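Local coordinates for protein alpha-ketoglutarate-dependent non-heme iron oxygenase EasH (Aspergillus japonicus, PDB 5M0T) that probably catalyses an iron(II)- and 2-oxoglutarate-dependent oxidation step in the biosynthesis of the ergot alkaloid cycloclavine, at residues M251-Q256 / G260-S265. Numbering follows the deposited sequence.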
ATOM      1  N   MET A 251      10.666 -12.803  15.266  1.00 56.13           N
ATOM      2  CA  MET A 251      10.151 -13.544  14.115  1.00 54.19           C
ATOM      3  C   MET A 251      11.264 -13.826  13.101  1.00 53.06           C
ATOM      4  O   MET A 251      12.346 -13.232  13.159  1.00 53.55           O
ATOM      5  CB  MET A 251       9.041 -12.747  13.442  1.00 52.21           C
ATOM      6  CG  MET A 251       8.008 -12.127  14.379  1.00 53.29           C
ATOM      7  SD  MET A 251       6.783 -11.223  13.406  1.00 53.56           S
ATOM      8  CE  MET A 251       6.124 -10.077  14.603  1.00 60.49           C
ATOM      9  N   THR A 252      10.987 -14.737  12.172  1.00 50.50           N
ATOM     10  CA  THR A 252      11.905 -15.031  11.079  1.00 50.28           C
ATOM     11  C   THR A 252      11.851 -13.857  10.098  1.00 49.67           C
ATOM     12  O   THR A 252      10.817 -13.174  10.014  1.00 48.59           O
ATOM     13  CB  THR A 252      11.510 -16.298  10.305  1.00 48.50           C
ATOM     14  OG1 THR A 252      10.225 -16.093   9.681  1.00 45.88           O
ATOM     15  CG2 THR A 252      11.472 -17.529  11.225  1.00 49.67           C
ATOM     16  N   PRO A 253      12.942 -13.629   9.333  1.00 49.42           N
ATOM     17  CA  PRO A 253      12.940 -12.597   8.289  1.00 48.24           C
ATOM     18  C   PRO A 253      11.705 -12.634   7.370  1.00 45.97           C
ATOM     19  O   PRO A 253      11.153 -11.584   7.054  1.00 45.57           O
ATOM     20  CB  PRO A 253      14.207 -12.918   7.483  1.00 49.32           C
ATOM     21  CG  PRO A 253      15.128 -13.563   8.468  1.00 51.36           C
ATOM     22  CD  PRO A 253      14.256 -14.289   9.458  1.00 52.21           C
ATOM     23  N   LEU A 254      11.283 -13.834   6.965  1.00 44.60           N
ATOM     24  CA  LEU A 254      10.140 -14.008   6.079  1.00 43.39           C
ATOM     25  C   LEU A 254       8.835 -13.578   6.758  1.00 42.63           C
ATOM     26  O   LEU A 254       8.011 -12.928   6.133  1.00 40.80           O
ATOM     27  CB  LEU A 254      10.024 -15.464   5.618  1.00 44.09           C
ATOM     28  CG  LEU A 254       8.812 -15.876   4.769  1.00 42.80           C
ATOM     29  CD1 LEU A 254       8.713 -15.029   3.513  1.00 41.82           C
ATOM     30  CD2 LEU A 254       8.922 -17.351   4.412  1.00 44.28           C
ATOM     31  N   ALA A 255       8.652 -13.965   8.021  1.00 43.20           N
ATOM     32  CA  ALA A 255       7.489 -13.523   8.793  1.00 43.43           C
ATOM     33  C   ALA A 255       7.512 -12.006   9.020  1.00 43.61           C
ATOM     34  O   ALA A 255       6.466 -11.356   8.921  1.00 45.11           O
ATOM     35  CB  ALA A 255       7.379 -14.271  10.114  1.00 43.95           C
ATOM     36  N   GLN A 256       8.694 -11.447   9.283  1.00 44.52           N
ATOM     37  CA  GLN A 256       8.853  -9.983   9.410  1.00 44.31           C
ATOM     38  C   GLN A 256       8.386  -9.243   8.157  1.00 42.72           C
ATOM     39  O   GLN A 256       7.726  -8.207   8.248  1.00 44.99           O
ATOM     40  CB  GLN A 256      10.303  -9.601   9.708  1.00 45.09           C
ATOM     41  CG  GLN A 256      10.806 -10.037  11.074  1.00 46.89           C
ATOM     42  CD  GLN A 256      12.228  -9.578  11.352  1.00 48.75           C
ATOM     43  OE1 GLN A 256      13.024  -9.396  10.441  1.00 48.44           O
ATOM     44  NE2 GLN A 256      12.543  -9.373  12.623  1.00 51.02           N
ATOM     45  N   GLY A 260       4.969  -6.356   7.540  1.00 39.40           N
ATOM     46  CA  GLY A 260       5.230  -4.964   7.177  1.00 39.56           C
ATOM     47  C   GLY A 260       6.448  -4.313   7.805  1.00 42.05           C
ATOM     48  O   GLY A 260       6.467  -3.094   7.977  1.00 44.64           O
ATOM     49  N   TRP A 261       7.475  -5.098   8.135  1.00 43.60           N
ATOM     50  CA  TRP A 261       8.739  -4.550   8.644  1.00 44.22           C
ATOM     51  C   TRP A 261       9.973  -4.796   7.743  1.00 45.07           C
ATOM     52  O   TRP A 261      11.108  -4.529   8.167  1.00 46.92           O
ATOM     53  CB  TRP A 261       8.984  -5.064  10.059  1.00 45.98           C
ATOM     54  CG  TRP A 261       8.246  -4.285  11.088  1.00 46.56           C
ATOM     55  CD1 TRP A 261       6.917  -4.355  11.371  1.00 45.33           C
ATOM     56  CD2 TRP A 261       8.792  -3.302  11.962  1.00 47.73           C
ATOM     57  NE1 TRP A 261       6.602  -3.486  12.374  1.00 46.97           N
ATOM     58  CE2 TRP A 261       7.729  -2.818  12.759  1.00 47.41           C
ATOM     59  CE3 TRP A 261      10.076  -2.784  12.154  1.00 48.82           C
ATOM     60  CZ2 TRP A 261       7.902  -1.838  13.734  1.00 49.14           C
ATOM     61  CZ3 TRP A 261      10.254  -1.801  13.137  1.00 51.09           C
ATOM     62  CH2 TRP A 261       9.163  -1.338  13.913  1.00 51.34           C
ATOM     63  N   ARG A 262       9.771  -5.263   6.509  1.00 42.60           N
ATOM     64  CA  ARG A 262      10.868  -5.343   5.538  1.00 42.79           C
ATOM     65  C   ARG A 262      10.452  -4.813   4.182  1.00 42.09           C
ATOM     66  O   ARG A 262       9.266  -4.649   3.884  1.00 40.95           O
ATOM     67  CB  ARG A 262      11.391  -6.783   5.390  1.00 42.87           C
ATOM     68  CG  ARG A 262      12.388  -7.192   6.454  1.00 45.03           C
ATOM     69  CD  ARG A 262      12.564  -8.697   6.561  1.00 45.20           C
ATOM     70  NE  ARG A 262      13.362  -9.054   7.729  1.00 46.73           N
ATOM     71  CZ  ARG A 262      14.695  -9.029   7.795  1.00 48.50           C
ATOM     72  NH1 ARG A 262      15.457  -8.650   6.766  1.00 48.84           N
ATOM     73  NH2 ARG A 262      15.278  -9.375   8.925  1.00 50.10           N
ATOM     74  N   THR A 263      11.468  -4.562   3.361  1.00 42.10           N
ATOM     75  CA  THR A 263      11.290  -4.066   2.017  1.00 39.81           C
ATOM     76  C   THR A 263      10.707  -5.176   1.150  1.00 39.16           C
ATOM     77  O   THR A 263      11.056  -6.344   1.296  1.00 38.73           O
ATOM     78  CB  THR A 263      12.629  -3.541   1.479  1.00 40.51           C
ATOM     79  OG1 THR A 263      12.993  -2.365   2.218  1.00 40.60           O
ATOM     80  CG2 THR A 263      12.592  -3.239  -0.034  1.00 39.71           C
ATOM     81  N   VAL A 264       9.792  -4.783   0.264  1.00 39.50           N
ATOM     82  CA  VAL A 264       9.082  -5.696  -0.634  1.00 39.01           C
ATOM     83  C   VAL A 264       9.312  -5.195  -2.051  1.00 39.10           C
ATOM     84  O   VAL A 264       9.458  -3.999  -2.262  1.00 40.44           O
ATOM     85  CB  VAL A 264       7.572  -5.799  -0.318  1.00 38.63           C
ATOM     86  CG1 VAL A 264       7.342  -6.583   0.956  1.00 38.37           C
ATOM     87  CG2 VAL A 264       6.907  -4.424  -0.214  1.00 39.18           C
ATOM     88  N   SER A 265       9.394  -6.116  -3.006  1.00 39.56           N
ATOM     89  CA  SER A 265       9.653  -5.772  -4.409  1.00 39.03           C
ATOM     90  C   SER A 265       8.364  -5.825  -5.229  1.00 37.24           C
ATOM     91  O   SER A 265       7.724  -6.870  -5.325  1.00 35.28           O
ATOM     92  CB  SER A 265      10.690  -6.716  -5.034  1.00 37.49           C
ATOM     93  OG  SER A 265      11.055  -6.249  -6.339  1.00 38.43           O
TER
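Q256 and R262 make a polar side-chain contact between helix 253-258 and the loop that leads from it into strand 264-266, in the C-terminal part of the chain. R262 approaches side-on and gives two hydrogen bonds to one atom, Q256 OE1. R262 NE lies 2.8 Å from Q256 OE1. R262 NH2 lies 2.7 Å from Q256 OE1. Both bonds are bent, at 141-142°, because one oxygen serves two N-H groups; it lies close to the guanidinium plane. Amide and guanidinium are nearly coplanar, 27° apart. R262 reaches the amide with its chain extended from CG to NE. P253 CB sits over one face of the guanidinium, 3.9 Å from R262 CZ. W261 N donates to Q256 O, five residues back, at 3.1 Å, and G260 before it has positive phi. At the helix start, T252 is the N-cap, and its OG1 accepts from A255 N. The other end of the Q256 amide, NE2, donates to V248 O and K286 O. W261 NE1 bonds to S240 O, and the W261 ring packs on V241 of the second subunit. The doubly bonded OE1 and the anchored NE2 together fix the amide's rotation, and the nearby positive charge would probably polarise its carbonyl.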